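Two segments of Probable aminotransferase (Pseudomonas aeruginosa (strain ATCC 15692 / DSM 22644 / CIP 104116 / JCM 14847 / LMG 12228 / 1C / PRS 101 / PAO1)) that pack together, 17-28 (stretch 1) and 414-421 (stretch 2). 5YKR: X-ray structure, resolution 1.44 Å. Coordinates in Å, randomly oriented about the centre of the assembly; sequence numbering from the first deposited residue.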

ATOM      1  N   LYS A  17      36.379   0.555   7.315  1.00 21.01           N
ATOM      2  CA  LYS A  17      36.904  -0.695   6.730  1.00 23.12           C
ATOM      3  C   LYS A  17      37.130  -1.803   7.762  1.00 22.57           C
ATOM      4  O   LYS A  17      36.832  -2.954   7.500  1.00 24.44           O
ATOM      5  CB  LYS A  17      38.217  -0.430   6.009  1.00 29.04           C
ATOM      6  CG  LYS A  17      38.096  -0.217   4.528  1.00 36.50           C
ATOM      7  CD  LYS A  17      39.495  -0.016   3.918  1.00 41.54           C
ATOM      8  CE  LYS A  17      40.412  -1.241   4.070  1.00 42.94           C
ATOM      9  NZ  LYS A  17      40.856  -1.859   2.789  1.00 52.88           N
ATOM     10  N   ARG A  18      37.693  -1.455   8.910  1.00 22.05           N
ATOM     11  CA  ARG A  18      37.881  -2.427   9.992  1.00 24.13           C
ATOM     12  C   ARG A  18      36.532  -2.983  10.457  1.00 21.21           C
ATOM     13  O   ARG A  18      36.397  -4.178  10.672  1.00 22.06           O
ATOM     14  CB  ARG A  18      38.615  -1.775  11.180  1.00 27.06           C
ATOM     15  CG  ARG A  18      39.028  -2.770  12.245  1.00 34.34           C
ATOM     16  CD  ARG A  18      39.795  -2.077  13.383  1.00 42.38           C
ATOM     17  NE  ARG A  18      39.073  -1.123  14.258  1.00 52.74           N
ATOM     18  CZ  ARG A  18      37.969  -1.377  14.981  1.00 51.20           C
ATOM     19  NH1 ARG A  18      37.336  -2.517  14.897  1.00 56.90           N
ATOM     20  NH2 ARG A  18      37.454  -0.440  15.764  1.00 48.25           N
ATOM     21  N   GLU A  19      35.530  -2.119  10.569  1.00 20.48           N
ATOM     22  CA  GLU A  19      34.207  -2.546  11.052  1.00 19.60           C
ATOM     23  C   GLU A  19      33.482  -3.395   9.987  1.00 19.31           C
ATOM     24  O   GLU A  19      32.718  -4.303  10.313  1.00 18.77           O
ATOM     25  CB  GLU A  19      33.386  -1.328  11.491  1.00 18.77           C
ATOM     26  CG  GLU A  19      33.929  -0.673  12.762  1.00 20.60           C
ATOM     27  CD  GLU A  19      33.930  -1.598  13.952  1.00 20.66           C
ATOM     28  OE1 GLU A  19      32.932  -2.286  14.166  1.00 22.72           O
ATOM     29  OE2 GLU A  19      34.941  -1.643  14.692  1.00 24.48           O
ATOM     30  N   LEU A  20      33.744  -3.133   8.712  1.00 19.08           N
ATOM     31  CA  LEU A  20      33.194  -3.990   7.648  1.00 19.93           C
ATOM     32  C   LEU A  20      33.781  -5.405   7.737  1.00 21.07           C
ATOM     33  O   LEU A  20      33.044  -6.386   7.591  1.00 22.36           O
ATOM     34  CB  LEU A  20      33.415  -3.377   6.260  1.00 19.46           C
ATOM     35  CG  LEU A  20      32.531  -2.192   5.897  1.00 19.80           C
ATOM     36  CD1 LEU A  20      33.103  -1.481   4.668  1.00 20.62           C
ATOM     37  CD2 LEU A  20      31.070  -2.615   5.688  1.00 18.36           C
ATOM     38  N   ARG A  21      35.086  -5.503   8.016  1.00 20.28           N
ATOM     39  CA  ARG A  21      35.687  -6.822   8.229  1.00 23.87           C
ATOM     40  C   ARG A  21      35.114  -7.511   9.468  1.00 22.60           C
ATOM     41  O   ARG A  21      34.741  -8.693   9.396  1.00 25.40           O
ATOM     42  CB  ARG A  21      37.212  -6.718   8.312  1.00 25.54           C
ATOM     43  CG  ARG A  21      37.910  -8.039   8.413  1.00 34.17           C
ATOM     44  CD  ARG A  21      39.409  -7.876   8.092  1.00 38.54           C
ATOM     45  NE  ARG A  21      40.089  -6.828   8.865  1.00 44.67           N
ATOM     46  CZ  ARG A  21      40.426  -6.918  10.160  1.00 52.77           C
ATOM     47  NH1 ARG A  21      40.153  -8.019  10.879  1.00 56.48           N
ATOM     48  NH2 ARG A  21      41.025  -5.880  10.749  1.00 54.90           N
ATOM     49  N   ARG A  22      34.985  -6.756  10.566  1.00 23.72           N
ATOM     50  CA  ARG A  22      34.359  -7.258  11.801  1.00 23.45           C
ATOM     51  C   ARG A  22      32.925  -7.719  11.508  1.00 23.34           C
ATOM     52  O   ARG A  22      32.498  -8.741  12.005  1.00 23.09           O
ATOM     53  CB  ARG A  22      34.348  -6.165  12.874  1.00 26.78           C
ATOM     54  CG  ARG A  22      33.875  -6.550  14.266  1.00 32.95           C
ATOM     55  CD  ARG A  22      33.822  -5.353  15.268  1.00 32.15           C
ATOM     56  NE  ARG A  22      35.105  -4.775  15.523  1.00 42.51           N
ATOM     57  CZ  ARG A  22      36.023  -5.317  16.341  1.00 44.95           C
ATOM     58  NH1 ARG A  22      35.795  -6.475  16.969  1.00 58.77           N
ATOM     59  NH2 ARG A  22      37.180  -4.739  16.520  1.00 46.30           N
ATOM     60  N   PHE A  23      32.205  -6.982  10.663  1.00 20.22           N
ATOM     61  CA  PHE A  23      30.825  -7.338  10.355  1.00 19.46           C
ATOM     62  C   PHE A  23      30.785  -8.732   9.655  1.00 20.99           C
ATOM     63  O   PHE A  23      29.942  -9.591   9.967  1.00 19.90           O
ATOM     64  CB  PHE A  23      30.175  -6.275   9.485  1.00 19.62           C
ATOM     65  CG  PHE A  23      28.814  -6.657   9.036  1.00 19.38           C
ATOM     66  CD1 PHE A  23      28.637  -7.466   7.917  1.00 20.43           C
ATOM     67  CD2 PHE A  23      27.709  -6.279   9.776  1.00 18.53           C
ATOM     68  CE1 PHE A  23      27.371  -7.857   7.530  1.00 20.08           C
ATOM     69  CE2 PHE A  23      26.430  -6.684   9.397  1.00 18.10           C
ATOM     70  CZ  PHE A  23      26.264  -7.481   8.263  1.00 18.94           C
ATOM     71  N   ASP A  24      31.690  -8.928   8.709  1.00 21.64           N
ATOM     72  CA  ASP A  24      31.778 -10.214   8.001  1.00 22.14           C
ATOM     73  C   ASP A  24      32.084 -11.366   8.977  1.00 23.00           C
ATOM     74  O   ASP A  24      31.469 -12.441   8.900  1.00 25.84           O
ATOM     75  CB  ASP A  24      32.875 -10.174   6.935  1.00 25.14           C
ATOM     76  CG  ASP A  24      32.634  -9.143   5.833  1.00 27.62           C
ATOM     77  OD1 ASP A  24      31.473  -8.768   5.606  1.00 27.25           O
ATOM     78  OD2 ASP A  24      33.649  -8.755   5.145  1.00 31.74           O
ATOM     79  N   GLU A  25      33.018 -11.131   9.889  1.00 23.08           N
ATOM     80  CA  GLU A  25      33.434 -12.153  10.845  1.00 24.75           C
ATOM     81  C   GLU A  25      32.321 -12.524  11.815  1.00 21.37           C
ATOM     82  O   GLU A  25      32.161 -13.682  12.121  1.00 23.02           O
ATOM     83  CB  GLU A  25      34.648 -11.716  11.657  1.00 28.72           C
ATOM     84  CG  GLU A  25      35.938 -11.547  10.897  1.00 36.74           C
ATOM     85  CD  GLU A  25      36.998 -10.793  11.716  1.00 43.86           C
ATOM     86  OE1 GLU A  25      36.858 -10.644  12.986  1.00 48.33           O
ATOM     87  OE2 GLU A  25      37.976 -10.326  11.070  1.00 52.67           O
ATOM     88  N   LEU A  26      31.564 -11.533  12.266  1.00 20.11           N
ATOM     89  CA  LEU A  26      30.509 -11.742  13.264  1.00 19.80           C
ATOM     90  C   LEU A  26      29.224 -12.288  12.691  1.00 18.56           C
ATOM     91  O   LEU A  26      28.449 -12.887  13.441  1.00 19.12           O
ATOM     92  CB  LEU A  26      30.176 -10.396  13.944  1.00 19.05           C
ATOM     93  CG  LEU A  26      31.192  -9.867  14.960  1.00 20.52           C
ATOM     94  CD1 LEU A  26      30.811  -8.454  15.374  1.00 21.91           C
ATOM     95  CD2 LEU A  26      31.279 -10.757  16.198  1.00 22.26           C
ATOM     96  N   HIS A  27      28.962 -12.066  11.394  1.00 17.52           N
ATOM     97  CA  HIS A  27      27.643 -12.433  10.830  1.00 17.14           C
ATOM     98  C   HIS A  27      27.732 -13.364   9.610  1.00 16.81           C
ATOM     99  O   HIS A  27      27.106 -13.096   8.581  1.00 16.09           O
ATOM    100  CB  HIS A  27      26.844 -11.159  10.522  1.00 16.58           C
ATOM    101  CG  HIS A  27      26.889 -10.125  11.610  1.00 15.32           C
ATOM    102  ND1 HIS A  27      27.828  -9.100  11.640  1.00 16.73           N
ATOM    103  CD2 HIS A  27      26.130  -9.974  12.731  1.00 16.90           C
ATOM    104  CE1 HIS A  27      27.613  -8.358  12.712  1.00 15.45           C
ATOM    105  NE2 HIS A  27      26.601  -8.868  13.399  1.00 15.83           N
ATOM    106  N   PRO A  28      28.425 -14.509   9.735  1.00 19.07           N
ATOM    107  CA  PRO A  28      28.630 -15.316   8.522  1.00 17.13           C
ATOM    108  C   PRO A  28      27.362 -15.949   7.935  1.00 18.13           C
ATOM    109  O   PRO A  28      27.246 -16.079   6.730  1.00 18.51           O
ATOM    110  CB  PRO A  28      29.653 -16.382   8.974  1.00 18.81           C
ATOM    111  CG  PRO A  28      29.440 -16.500  10.459  1.00 20.00           C
ATOM    112  CD  PRO A  28      29.138 -15.071  10.883  1.00 19.03           C
TER
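Stretch 2, residues 414-421: HLYLLNRG

Two helices far apart in sequence can be fitted together by a few well-placed side chains, and this pair is a compact example. Stretch 2 comes in as a helix that is under way before it begins, and a type I turn spans Leu418 to Gly421, where the positive phi of the glycine suits a residue without a side chain. Its axis runs in broadly the same direction as helix 17-26, crossing at 36° with a closest approach of 9.6 Å. The register sets Tyr416 beside Glu19 (CA to CA 6.3 Å) and Asn419 beside Phe23 (CA to CA 6.2 Å).

Leu415 is the apolar bump of stretch 2. Its CD2 lies 3.7 Å from Leu20 CD2 and 3.7 Å from Glu19 CB, while its CD1 rests 3.7 Å from Phe23 CD2, so the forked side chain fills a hollow lined by these three residues. One turn on, Leu418 CD2 meets the edge of the Phe23 ring at CE2 (3.8 Å) and also His27 CE1 (3.8 Å). A water continues this contact, bonded to His27 NE2 at 2.8 Å and donating to Leu418 O at 3.0 Å.

Asn419 is the second bump, and it is polar. Its ND2 donates to both Glu19 O (3.0 Å) and Glu19 OE1 (2.9 Å), reaching backbone and carboxylate together. Its OD1 fits against Phe23 CA (3.4 Å) and the edge of the His27 ring at CE1 (3.3 Å), yet finds no hydrogen-bond partner.

Beyond it, Arg420, whose CA-to-CB bond points sideways, extends its chain until the end meets the carboxylate in a two-pronged salt bridge, NH1 to Glu19 OE1 and NH2 to Glu19 OE2, each 2.9 Å. Arg22 NE also donates to Glu19 OE2 (3.2 Å), making the acid a common partner of both guanidinium groups. Arg420 NH2 lies over one face of the Arg22 guanidinium, 3.4 Å from Arg22 NE, a crowding of like charges around the shared carboxylate.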

ATOM      1  N   HIS A 414      26.819   3.938  12.451  1.00 13.74           N
ATOM      2  CA  HIS A 414      25.800   2.912  12.508  1.00 13.30           C
ATOM      3  C   HIS A 414      26.396   1.514  12.591  1.00 12.67           C
ATOM      4  O   HIS A 414      25.909   0.676  13.364  1.00 14.72           O
ATOM      5  CB  HIS A 414      24.879   2.965  11.304  1.00 13.73           C
ATOM      6  CG  HIS A 414      23.882   4.084  11.304  1.00 14.92           C
ATOM      7  ND1 HIS A 414      24.184   5.412  11.099  1.00 19.28           N
ATOM      8  CD2 HIS A 414      22.533   4.044  11.427  1.00 17.21           C
ATOM      9  CE1 HIS A 414      23.069   6.135  11.149  1.00 18.40           C
ATOM     10  NE2 HIS A 414      22.058   5.328  11.328  1.00 17.04           N
ATOM     11  N   LEU A 415      27.458   1.259  11.827  1.00 12.79           N
ATOM     12  CA  LEU A 415      28.053  -0.076  11.833  1.00 14.27           C
ATOM     13  C   LEU A 415      28.810  -0.369  13.124  1.00 14.57           C
ATOM     14  O   LEU A 415      28.766  -1.502  13.616  1.00 14.76           O
ATOM     15  CB  LEU A 415      29.002  -0.235  10.634  1.00 14.71           C
ATOM     16  CG  LEU A 415      29.586  -1.632  10.411  1.00 15.28           C
ATOM     17  CD1 LEU A 415      28.492  -2.685  10.284  1.00 15.05           C
ATOM     18  CD2 LEU A 415      30.472  -1.637   9.186  1.00 17.29           C
ATOM     19  N   TYR A 416      29.511   0.627  13.659  1.00 15.31           N
ATOM     20  CA  TYR A 416      30.217   0.456  14.944  1.00 15.30           C
ATOM     21  C   TYR A 416      29.223   0.018  16.015  1.00 14.64           C
ATOM     22  O   TYR A 416      29.484  -0.935  16.775  1.00 16.23           O
ATOM     23  CB  TYR A 416      30.897   1.759  15.318  1.00 16.52           C
ATOM     24  CG  TYR A 416      31.819   1.659  16.501  1.00 15.23           C
ATOM     25  CD1 TYR A 416      31.327   1.699  17.781  1.00 16.54           C
ATOM     26  CD2 TYR A 416      33.200   1.497  16.321  1.00 16.25           C
ATOM     27  CE1 TYR A 416      32.166   1.646  18.882  1.00 18.03           C
ATOM     28  CE2 TYR A 416      34.043   1.415  17.408  1.00 18.48           C
ATOM     29  CZ  TYR A 416      33.497   1.474  18.696  1.00 17.71           C
ATOM     30  OH  TYR A 416      34.316   1.394  19.788  1.00 21.44           O
ATOM     31  N   LEU A 417      28.060   0.669  16.057  1.00 13.48           N
ATOM     32  CA  LEU A 417      27.032   0.310  17.026  1.00 15.53           C
ATOM     33  C   LEU A 417      26.445  -1.073  16.748  1.00 15.33           C
ATOM     34  O   LEU A 417      26.263  -1.888  17.660  1.00 14.75           O
ATOM     35  CB  LEU A 417      25.960   1.390  17.117  1.00 16.20           C
ATOM     36  CG  LEU A 417      26.225   2.375  18.232  1.00 18.56           C
ATOM     37  CD1 LEU A 417      27.471   3.201  17.967  1.00 17.09           C
ATOM     38  CD2 LEU A 417      25.094   3.309  18.459  1.00 23.25           C
ATOM     39  N   LEU A 418      26.158  -1.352  15.484  1.00 14.04           N
ATOM     40  CA  LEU A 418      25.580  -2.669  15.105  1.00 14.13           C
ATOM     41  C   LEU A 418      26.471  -3.826  15.551  1.00 15.29           C
ATOM     42  O   LEU A 418      26.026  -4.796  16.181  1.00 15.53           O
ATOM     43  CB  LEU A 418      25.328  -2.698  13.585  1.00 14.72           C
ATOM     44  CG  LEU A 418      24.685  -3.960  13.011  1.00 15.16           C
ATOM     45  CD1 LEU A 418      23.924  -3.618  11.714  1.00 15.20           C
ATOM     46  CD2 LEU A 418      25.647  -5.132  12.812  1.00 16.57           C
ATOM     47  N   ASN A 419      27.766  -3.703  15.246  1.00 15.64           N
ATOM     48  CA  ASN A 419      28.722  -4.763  15.618  1.00 15.20           C
ATOM     49  C   ASN A 419      28.897  -4.952  17.125  1.00 16.78           C
ATOM     50  O   ASN A 419      29.487  -5.949  17.544  1.00 20.38           O
ATOM     51  CB  ASN A 419      30.102  -4.471  14.993  1.00 15.48           C
ATOM     52  CG  ASN A 419      30.190  -4.791  13.496  1.00 16.41           C
ATOM     53  OD1 ASN A 419      29.462  -5.624  12.955  1.00 16.63           O
ATOM     54  ND2 ASN A 419      31.138  -4.096  12.822  1.00 16.58           N
ATOM     55  N   ARG A 420      28.383  -4.021  17.917  1.00 14.65           N
ATOM     56  CA  ARG A 420      28.444  -4.094  19.378  1.00 15.41           C
ATOM     57  C   ARG A 420      27.049  -4.141  20.005  1.00 15.61           C
ATOM     58  O   ARG A 420      26.868  -3.873  21.181  1.00 16.72           O
ATOM     59  CB  ARG A 420      29.305  -2.932  19.913  1.00 16.02           C
ATOM     60  CG  ARG A 420      30.774  -3.080  19.522  1.00 17.46           C
ATOM     61  CD  ARG A 420      31.531  -1.766  19.674  1.00 18.33           C
ATOM     62  NE  ARG A 420      32.890  -1.892  19.161  1.00 18.71           N
ATOM     63  CZ  ARG A 420      33.238  -1.920  17.887  1.00 17.39           C
ATOM     64  NH1 ARG A 420      32.309  -1.863  16.924  1.00 16.61           N
ATOM     65  NH2 ARG A 420      34.513  -2.082  17.533  1.00 19.52           N
ATOM     66  N   GLY A 421      26.050  -4.561  19.195  1.00 15.33           N
ATOM     67  CA  GLY A 421      24.743  -4.935  19.732  1.00 15.39           C
ATOM     68  C   GLY A 421      23.681  -3.838  19.850  1.00 14.10           C
ATOM     69  O   GLY A 421      22.730  -3.981  20.649  1.00 15.13           O
TER
HETATM   70  O   HOH W   1      26.785  -7.678  15.911  1.00 19.37           O